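Local coordinates for protein Rho guanine nucleotide exchange factor TIAM2 (Mus musculus, PDB 3A8P) that activates the GTPase Rac1 as a guanine nucleotide exchange factor, linking laminin signals to neurite growth, and binds proteins and membranes through the PHCCEx domain of this chain, at residues 145-150 and 192-197; 152-157 and 182-187. All blocks are in the same frame, centred on the assembly; numbering follows the deposited sequence.

Interaction 1. Residues 145-150 and 192-197; sequences RSLLQK and HMDLFR
L147 brings one methyl against the backbone of the opposing helix: its CD1 sits 3.5 Å from the amide N of L195 and touches the carbonyl carbon of D194 almost as closely. L147 CD1 also lies 3.6 Å from CB of D194, and CD2 of the same leucine meets that CB too, so the fork of the leucine fits around the foot of the aspartate, the two side chains crossing at about a right angle. L147 CG stands beside its own backbone N (chi1 -72°), and with CB already directed across the gap this carries both methyls to the partner helix. On the next residue, L148 reaches in from the flank of its helix and lays CD2 against CD2 of L195 at 3.6 Å, methyl to methyl. With its CG anti to the backbone N (chi1 180°), L195 extends toward helix 136-165 and presents CD2 to L148. Its side chain also packs on T144 and I151, one before and one after the segment 145-150, spanning about two turns of helix 136-165.

No hydrogen bond joins the two segments. D194 contributes its CB to the apolar contact, while its carboxylate is held along its own helix: OD2 makes a salt bridge to K190, and D194 OD1 makes another to R197 NH2 (3.6 Å), at the guanidinium edge. R197 NH1 in turn makes a salt bridge to D76 and a hydrogen bond to the Y201 hydroxyl. Behind this layer M193 and F196 turn away from helix 136-165 and touch helix 213-217, helix 236-245 and strand 78-81. The short axes run 9.4 Å apart at 158°, a leucine-lined part of an antiparallel helical hairpin, consistent with the coiled coil predicted for residues 171-198, at the end nearer the PH domain.

Interaction 2. Residues 152-157 and 182-187; sequences DMDSKM and RQWEQN
The short helical segments 152-157 and 182-187 run nearly antiparallel, at 158° with axes 9.5 Å apart, and D154 and W184 have the closest CA atoms, 6.4 Å from each other. W184 carries the contact. M157 comes over one face of its indole: CB lies 3.5 Å from the centroid of the six-membered ring and only 13° off the ring normal, a CH-pi contact, with CG following over CH2. The M157 chain then bends at chi2 (-55°) and again at chi3, leading SD outward to 5.3 Å from the centroid of that W184 ring in an oblique Met-aromatic contact.

D154 approaches the indole at its edge. OD2 of D154 lies near the ring plane, 3.6 Å from CE3 of W184, and OD1 is equally close to CZ3, so the carboxylate faces the benzo rim with its own plane standing almost perpendicular to the ring. The slightly positive hydrogens of that rim probably suit the negative oxygens, although no hydrogen bond is formed. D154 OD2 also lies 3.7 Å from CB of N187, one turn along from W184. The N187 amide is turned to its own helix, where OD1 accepts a 2.8 Å bond from NE2 of Q183, the donor standing above the carbonyl plane. An alanine in place of W184 would probably leave M157 CB without its aromatic platform and open a gap beside the D154 carboxylate.

Farther out, W184 also touches K158, while D154 packs on L188 and F191 of helix 171-206. A tryptophan of one helix met on a face and at an edge by residues three apart on the other is part of the packing of an antiparallel helical hairpin, consistent with the coiled coil predicted for residues 171-198.

Overall arrangement
Interactions 1 and 2 are successive steps along the same pair, helix 136-165 against helix 171-206, with centres about 13 Å apart and the same crossing angle. Interaction 2 is nested within the chain loop closed by interaction 1, nearer the hairpin's turn, and its centre lies about 20 Å from the chain's centre, against about 13 Å for interaction 1. Both are partly buried. Interaction 1 is aliphatic, with two buried leucines, and its 192-197 side is backed by helices 213-217 and 236-245 and by strand 78-81 of the sheet. Interaction 2 relies on a partly exposed tryptophan, with methionine over a face and a buried aspartate at an edge.

Interaction 1. Residues 145-150 and 192-197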
ATOM      1  N   ARG A 145     -11.259  13.802  -3.182  1.00 32.61           N
ATOM      2  CA  ARG A 145     -12.134  14.791  -2.552  1.00 34.03           C
ATOM      3  C   ARG A 145     -13.014  14.103  -1.514  1.00 32.57           C
ATOM      4  O   ARG A 145     -13.177  14.589  -0.396  1.00 30.30           O
ATOM      5  CB  ARG A 145     -13.035  15.460  -3.598  1.00 37.20           C
ATOM      6  CG  ARG A 145     -12.305  16.283  -4.649  1.00 44.51           C
ATOM      7  CD  ARG A 145     -13.284  16.771  -5.728  1.00 49.31           C
ATOM      8  NE  ARG A 145     -13.014  16.176  -7.039  1.00 52.71           N
ATOM      9  CZ  ARG A 145     -13.958  15.823  -7.908  1.00 53.38           C
ATOM     10  NH1 ARG A 145     -15.236  16.000  -7.606  1.00 53.86           N
ATOM     11  NH2 ARG A 145     -13.625  15.290  -9.079  1.00 54.90           N
ATOM     12  N   SER A 146     -13.589  12.968  -1.904  1.00 30.13           N
ATOM     13  CA  SER A 146     -14.459  12.212  -1.026  1.00 31.94           C
ATOM     14  C   SER A 146     -13.720  11.729   0.223  1.00 32.09           C
ATOM     15  O   SER A 146     -14.208  11.893   1.341  1.00 31.21           O
ATOM     16  CB  SER A 146     -15.051  11.023  -1.781  1.00 33.49           C
ATOM     17  OG  SER A 146     -15.840  10.218  -0.922  1.00 37.94           O
ATOM     18  N   LEU A 147     -12.548  11.133   0.030  1.00 30.37           N
ATOM     19  CA  LEU A 147     -11.762  10.647   1.157  1.00 29.63           C
ATOM     20  C   LEU A 147     -11.434  11.798   2.097  1.00 28.75           C
ATOM     21  O   LEU A 147     -11.466  11.642   3.317  1.00 29.52           O
ATOM     22  CB  LEU A 147     -10.477   9.975   0.663  1.00 27.16           C
ATOM     23  CG  LEU A 147     -10.685   8.609  -0.003  1.00 26.93           C
ATOM     24  CD1 LEU A 147      -9.452   8.218  -0.823  1.00 24.22           C
ATOM     25  CD2 LEU A 147     -10.987   7.564   1.079  1.00 26.98           C
ATOM     26  N   LEU A 148     -11.134  12.961   1.533  1.00 29.24           N
ATOM     27  CA  LEU A 148     -10.818  14.121   2.358  1.00 30.63           C
ATOM     28  C   LEU A 148     -11.999  14.553   3.230  1.00 31.90           C
ATOM     29  O   LEU A 148     -11.809  14.987   4.373  1.00 32.96           O
ATOM     30  CB  LEU A 148     -10.347  15.284   1.483  1.00 32.18           C
ATOM     31  CG  LEU A 148      -8.892  15.139   1.015  1.00 32.84           C
ATOM     32  CD1 LEU A 148      -8.588  16.161  -0.070  1.00 35.96           C
ATOM     33  CD2 LEU A 148      -7.953  15.325   2.201  1.00 32.38           C
ATOM     34  N   GLN A 149     -13.214  14.432   2.705  1.00 30.86           N
ATOM     35  CA  GLN A 149     -14.391  14.807   3.477  1.00 33.58           C
ATOM     36  C   GLN A 149     -14.628  13.778   4.569  1.00 31.00           C
ATOM     37  O   GLN A 149     -14.950  14.135   5.690  1.00 30.41           O
ATOM     38  CB  GLN A 149     -15.635  14.924   2.584  1.00 36.83           C
ATOM     39  CG  GLN A 149     -15.564  16.091   1.602  1.00 45.99           C
ATOM     40  CD  GLN A 149     -16.918  16.458   1.013  1.00 51.55           C
ATOM     41  OE1 GLN A 149     -17.601  15.621   0.416  1.00 53.61           O
ATOM     42  NE2 GLN A 149     -17.314  17.720   1.176  1.00 53.55           N
ATOM     43  N   LYS A 150     -14.457  12.501   4.239  1.00 31.00           N
ATOM     44  CA  LYS A 150     -14.646  11.433   5.218  1.00 30.03           C
ATOM     45  C   LYS A 150     -13.652  11.553   6.375  1.00 28.23           C
ATOM     46  O   LYS A 150     -13.972  11.235   7.518  1.00 27.77           O
ATOM     47  CB  LYS A 150     -14.492  10.071   4.550  1.00 30.45           C
ATOM     48  CG  LYS A 150     -15.589   9.772   3.542  1.00 34.56           C
ATOM     49  CD  LYS A 150     -15.446   8.376   2.995  1.00 37.21           C
ATOM     50  CE  LYS A 150     -16.569   8.037   2.049  1.00 37.89           C
ATOM     51  NZ  LYS A 150     -16.453   6.617   1.633  1.00 41.85           N
ATOM     52  N   HIS A 192      -6.746   7.622   5.019  1.00 25.12           N
ATOM     53  CA  HIS A 192      -5.466   8.246   4.701  1.00 24.37           C
ATOM     54  C   HIS A 192      -4.676   7.350   3.754  1.00 24.35           C
ATOM     55  O   HIS A 192      -3.976   7.842   2.870  1.00 24.15           O
ATOM     56  CB  HIS A 192      -4.643   8.472   5.976  1.00 23.84           C
ATOM     57  CG  HIS A 192      -5.026   9.702   6.735  1.00 25.85           C
ATOM     58  ND1 HIS A 192      -4.686  10.969   6.314  1.00 28.09           N
ATOM     59  CD2 HIS A 192      -5.718   9.861   7.889  1.00 26.31           C
ATOM     60  CE1 HIS A 192      -5.148  11.855   7.177  1.00 26.86           C
ATOM     61  NE2 HIS A 192      -5.777  11.209   8.142  1.00 27.36           N
ATOM     62  N   MET A 193      -4.786   6.038   3.946  1.00 21.41           N
ATOM     63  CA  MET A 193      -4.064   5.096   3.105  1.00 23.99           C
ATOM     64  C   MET A 193      -4.646   5.144   1.692  1.00 24.19           C
ATOM     65  O   MET A 193      -3.904   5.190   0.707  1.00 23.95           O
ATOM     66  CB  MET A 193      -4.152   3.681   3.692  1.00 21.65           C
ATOM     67  CG  MET A 193      -3.330   2.626   2.949  1.00 22.89           C
ATOM     68  SD  MET A 193      -1.557   2.994   2.850  1.00 24.95           S
ATOM     69  CE  MET A 193      -1.112   2.939   4.609  1.00 18.31           C
ATOM     70  N   ASP A 194      -5.974   5.153   1.595  1.00 26.02           N
ATOM     71  CA  ASP A 194      -6.632   5.217   0.297  1.00 27.12           C
ATOM     72  C   ASP A 194      -6.298   6.540  -0.390  1.00 27.72           C
ATOM     73  O   ASP A 194      -6.066   6.578  -1.598  1.00 27.82           O
ATOM     74  CB  ASP A 194      -8.153   5.075   0.441  1.00 27.91           C
ATOM     75  CG  ASP A 194      -8.578   3.658   0.816  1.00 33.43           C
ATOM     76  OD1 ASP A 194      -7.903   2.699   0.386  1.00 34.92           O
ATOM     77  OD2 ASP A 194      -9.595   3.503   1.530  1.00 35.66           O
ATOM     78  N   LEU A 195      -6.272   7.622   0.382  1.00 26.91           N
ATOM     79  CA  LEU A 195      -5.957   8.934  -0.177  1.00 25.93           C
ATOM     80  C   LEU A 195      -4.544   8.921  -0.781  1.00 25.52           C
ATOM     81  O   LEU A 195      -4.321   9.429  -1.883  1.00 22.26           O
ATOM     82  CB  LEU A 195      -6.055  10.014   0.909  1.00 25.55           C
ATOM     83  CG  LEU A 195      -5.741  11.458   0.488  1.00 28.22           C
ATOM     84  CD1 LEU A 195      -6.685  11.882  -0.627  1.00 27.06           C
ATOM     85  CD2 LEU A 195      -5.878  12.397   1.682  1.00 26.32           C
ATOM     86  N   PHE A 196      -3.595   8.333  -0.059  1.00 23.84           N
ATOM     87  CA  PHE A 196      -2.216   8.261  -0.539  1.00 24.57           C
ATOM     88  C   PHE A 196      -2.150   7.442  -1.834  1.00 22.98           C
ATOM     89  O   PHE A 196      -1.502   7.838  -2.809  1.00 22.83           O
ATOM     90  CB  PHE A 196      -1.323   7.617   0.522  1.00 23.44           C
ATOM     91  CG  PHE A 196       0.142   7.626   0.170  1.00 24.82           C
ATOM     92  CD1 PHE A 196       0.906   8.776   0.340  1.00 25.86           C
ATOM     93  CD2 PHE A 196       0.756   6.481  -0.325  1.00 25.24           C
ATOM     94  CE1 PHE A 196       2.267   8.785   0.023  1.00 25.46           C
ATOM     95  CE2 PHE A 196       2.114   6.479  -0.647  1.00 25.47           C
ATOM     96  CZ  PHE A 196       2.869   7.633  -0.472  1.00 23.97           C
ATOM     97  N   ARG A 197      -2.825   6.296  -1.825  1.00 22.34           N
ATOM     98  CA  ARG A 197      -2.855   5.401  -2.971  1.00 22.49           C
ATOM     99  C   ARG A 197      -3.441   6.126  -4.181  1.00 22.71           C
ATOM    100  O   ARG A 197      -2.886   6.051  -5.282  1.00 20.07           O
ATOM    101  CB  ARG A 197      -3.685   4.151  -2.631  1.00 23.75           C
ATOM    102  CG  ARG A 197      -3.658   3.051  -3.684  1.00 25.28           C
ATOM    103  CD  ARG A 197      -4.115   1.724  -3.079  1.00 29.62           C
ATOM    104  NE  ARG A 197      -5.517   1.745  -2.662  1.00 30.20           N
ATOM    105  CZ  ARG A 197      -6.536   1.367  -3.431  1.00 30.70           C
ATOM    106  NH1 ARG A 197      -6.319   0.930  -4.663  1.00 30.06           N
ATOM    107  NH2 ARG A 197      -7.778   1.429  -2.968  1.00 32.41           N
TER

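Interaction 2. Residues 152-157 and 182-187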
ATOM      1  N   ASP A 152     -12.381  14.366   7.458  1.00 30.09           N
ATOM      2  CA  ASP A 152     -12.830  15.500   8.255  1.00 32.72           C
ATOM      3  C   ASP A 152     -13.986  15.092   9.153  1.00 32.24           C
ATOM      4  O   ASP A 152     -14.003  15.417  10.338  1.00 32.36           O
ATOM      5  CB  ASP A 152     -13.249  16.655   7.344  1.00 36.44           C
ATOM      6  CG  ASP A 152     -13.864  17.801   8.112  1.00 41.79           C
ATOM      7  OD1 ASP A 152     -15.091  17.766   8.354  1.00 45.05           O
ATOM      8  OD2 ASP A 152     -13.121  18.731   8.493  1.00 44.14           O
ATOM      9  N   MET A 153     -14.938  14.365   8.578  1.00 31.92           N
ATOM     10  CA  MET A 153     -16.119  13.893   9.298  1.00 33.03           C
ATOM     11  C   MET A 153     -15.776  12.923  10.434  1.00 31.91           C
ATOM     12  O   MET A 153     -16.241  13.087  11.569  1.00 29.17           O
ATOM     13  CB  MET A 153     -17.079  13.216   8.313  1.00 38.28           C
ATOM     14  CG  MET A 153     -18.275  12.493   8.936  1.00 44.64           C
ATOM     15  SD  MET A 153     -19.517  13.576   9.695  1.00 54.08           S
ATOM     16  CE  MET A 153     -20.215  12.450  10.944  1.00 50.97           C
ATOM     17  N   ASP A 154     -14.965  11.914  10.124  1.00 28.51           N
ATOM     18  CA  ASP A 154     -14.583  10.922  11.119  1.00 28.33           C
ATOM     19  C   ASP A 154     -13.633  11.472  12.182  1.00 28.09           C
ATOM     20  O   ASP A 154     -13.608  10.969  13.304  1.00 28.50           O
ATOM     21  CB  ASP A 154     -13.983   9.691  10.428  1.00 26.24           C
ATOM     22  CG  ASP A 154     -15.055   8.733   9.907  1.00 28.66           C
ATOM     23  OD1 ASP A 154     -16.164   9.196   9.561  1.00 31.00           O
ATOM     24  OD2 ASP A 154     -14.792   7.517   9.835  1.00 23.34           O
ATOM     25  N   SER A 155     -12.853  12.493  11.836  1.00 27.07           N
ATOM     26  CA  SER A 155     -11.947  13.103  12.805  1.00 28.04           C
ATOM     27  C   SER A 155     -12.810  13.800  13.851  1.00 28.08           C
ATOM     28  O   SER A 155     -12.539  13.724  15.046  1.00 28.29           O
ATOM     29  CB  SER A 155     -11.027  14.135  12.139  1.00 27.09           C
ATOM     30  OG  SER A 155     -10.115  13.513  11.257  1.00 30.24           O
ATOM     31  N   LYS A 156     -13.857  14.480  13.393  1.00 29.68           N
ATOM     32  CA  LYS A 156     -14.760  15.174  14.303  1.00 30.46           C
ATOM     33  C   LYS A 156     -15.528  14.186  15.172  1.00 30.89           C
ATOM     34  O   LYS A 156     -15.717  14.422  16.365  1.00 30.57           O
ATOM     35  CB  LYS A 156     -15.742  16.056  13.520  1.00 34.51           C
ATOM     36  CG  LYS A 156     -15.073  17.243  12.831  1.00 39.23           C
ATOM     37  CD  LYS A 156     -16.066  18.041  11.993  1.00 41.74           C
ATOM     38  CE  LYS A 156     -15.383  19.204  11.282  1.00 44.65           C
ATOM     39  NZ  LYS A 156     -16.362  19.992  10.471  1.00 46.74           N
ATOM     40  N   MET A 157     -15.971  13.079  14.582  1.00 30.74           N
ATOM     41  CA  MET A 157     -16.711  12.080  15.349  1.00 31.85           C
ATOM     42  C   MET A 157     -15.836  11.526  16.463  1.00 29.69           C
ATOM     43  O   MET A 157     -16.307  11.314  17.589  1.00 28.39           O
ATOM     44  CB  MET A 157     -17.172  10.925  14.452  1.00 34.82           C
ATOM     45  CG  MET A 157     -18.238  11.303  13.437  1.00 39.13           C
ATOM     46  SD  MET A 157     -19.672  12.059  14.214  1.00 44.18           S
ATOM     47  CE  MET A 157     -19.319  13.794  13.882  1.00 45.56           C
ATOM     48  N   ARG A 182     -11.304   3.458  18.897  1.00 28.18           N
ATOM     49  CA  ARG A 182     -10.300   2.736  18.115  1.00 31.51           C
ATOM     50  C   ARG A 182     -10.776   2.463  16.694  1.00 30.14           C
ATOM     51  O   ARG A 182      -9.978   2.470  15.756  1.00 28.42           O
ATOM     52  CB  ARG A 182      -9.931   1.403  18.765  1.00 34.32           C
ATOM     53  CG  ARG A 182      -9.291   1.517  20.129  1.00 42.24           C
ATOM     54  CD  ARG A 182      -8.565   0.226  20.488  1.00 47.88           C
ATOM     55  NE  ARG A 182      -8.211   0.177  21.902  1.00 52.63           N
ATOM     56  CZ  ARG A 182      -9.037  -0.219  22.867  1.00 55.59           C
ATOM     57  NH1 ARG A 182     -10.271  -0.610  22.569  1.00 56.47           N
ATOM     58  NH2 ARG A 182      -8.630  -0.214  24.131  1.00 57.24           N
ATOM     59  N   GLN A 183     -12.070   2.203  16.537  1.00 28.68           N
ATOM     60  CA  GLN A 183     -12.604   1.936  15.213  1.00 30.28           C
ATOM     61  C   GLN A 183     -12.508   3.214  14.389  1.00 29.56           C
ATOM     62  O   GLN A 183     -12.081   3.176  13.231  1.00 30.81           O
ATOM     63  CB  GLN A 183     -14.061   1.453  15.290  1.00 31.94           C
ATOM     64  CG  GLN A 183     -14.619   0.995  13.941  1.00 32.15           C
ATOM     65  CD  GLN A 183     -13.799  -0.137  13.326  1.00 33.22           C
ATOM     66  OE1 GLN A 183     -13.748  -1.238  13.866  1.00 32.40           O
ATOM     67  NE2 GLN A 183     -13.144   0.140  12.196  1.00 34.13           N
ATOM     68  N   TRP A 184     -12.896   4.341  14.985  1.00 27.50           N
ATOM     69  CA  TRP A 184     -12.825   5.634  14.299  1.00 27.87           C
ATOM     70  C   TRP A 184     -11.386   5.879  13.851  1.00 27.33           C
ATOM     71  O   TRP A 184     -11.131   6.376  12.752  1.00 25.06           O
ATOM     72  CB  TRP A 184     -13.225   6.783  15.232  1.00 27.97           C
ATOM     73  CG  TRP A 184     -14.685   6.900  15.564  1.00 32.61           C
ATOM     74  CD1 TRP A 184     -15.243   6.892  16.816  1.00 30.95           C
ATOM     75  CD2 TRP A 184     -15.759   7.160  14.649  1.00 33.10           C
ATOM     76  NE1 TRP A 184     -16.590   7.139  16.734  1.00 34.00           N
ATOM     77  CE2 TRP A 184     -16.935   7.306  15.419  1.00 34.51           C
ATOM     78  CE3 TRP A 184     -15.840   7.291  13.256  1.00 33.95           C
ATOM     79  CZ2 TRP A 184     -18.179   7.574  14.840  1.00 36.54           C
ATOM     80  CZ3 TRP A 184     -17.077   7.558  12.682  1.00 36.10           C
ATOM     81  CH2 TRP A 184     -18.230   7.696  13.475  1.00 37.96           C
ATOM     82  N   GLU A 185     -10.452   5.532  14.728  1.00 26.91           N
ATOM     83  CA  GLU A 185      -9.034   5.715  14.468  1.00 28.04           C
ATOM     84  C   GLU A 185      -8.552   4.822  13.332  1.00 26.76           C
ATOM     85  O   GLU A 185      -7.757   5.250  12.490  1.00 26.12           O
ATOM     86  CB  GLU A 185      -8.248   5.436  15.751  1.00 32.22           C
ATOM     87  CG  GLU A 185      -6.746   5.495  15.618  1.00 37.87           C
ATOM     88  CD  GLU A 185      -6.064   5.340  16.965  1.00 42.39           C
ATOM     89  OE1 GLU A 185      -5.978   6.336  17.715  1.00 44.21           O
ATOM     90  OE2 GLU A 185      -5.626   4.215  17.284  1.00 44.22           O
ATOM     91  N   GLN A 186      -9.030   3.582  13.303  1.00 24.63           N
ATOM     92  CA  GLN A 186      -8.632   2.674  12.247  1.00 25.12           C
ATOM     93  C   GLN A 186      -9.258   3.106  10.923  1.00 26.00           C
ATOM     94  O   GLN A 186      -8.605   3.046   9.878  1.00 28.13           O
ATOM     95  CB  GLN A 186      -9.016   1.236  12.601  1.00 24.35           C
ATOM     96  CG  GLN A 186      -8.184   0.692  13.763  1.00 27.75           C
ATOM     97  CD  GLN A 186      -8.327  -0.806  13.979  1.00 28.58           C
ATOM     98  OE1 GLN A 186      -7.578  -1.395  14.756  1.00 35.47           O
ATOM     99  NE2 GLN A 186      -9.279  -1.427  13.298  1.00 26.53           N
ATOM    100  N   ASN A 187     -10.512   3.552  10.958  1.00 23.80           N
ATOM    101  CA  ASN A 187     -11.170   4.013   9.733  1.00 26.78           C
ATOM    102  C   ASN A 187     -10.381   5.185   9.138  1.00 25.76           C
ATOM    103  O   ASN A 187     -10.243   5.306   7.921  1.00 25.14           O
ATOM    104  CB  ASN A 187     -12.604   4.477  10.012  1.00 26.58           C
ATOM    105  CG  ASN A 187     -13.526   3.340  10.394  1.00 28.55           C
ATOM    106  OD1 ASN A 187     -13.188   2.170  10.248  1.00 30.04           O
ATOM    107  ND2 ASN A 187     -14.712   3.686  10.875  1.00 32.03           N
TER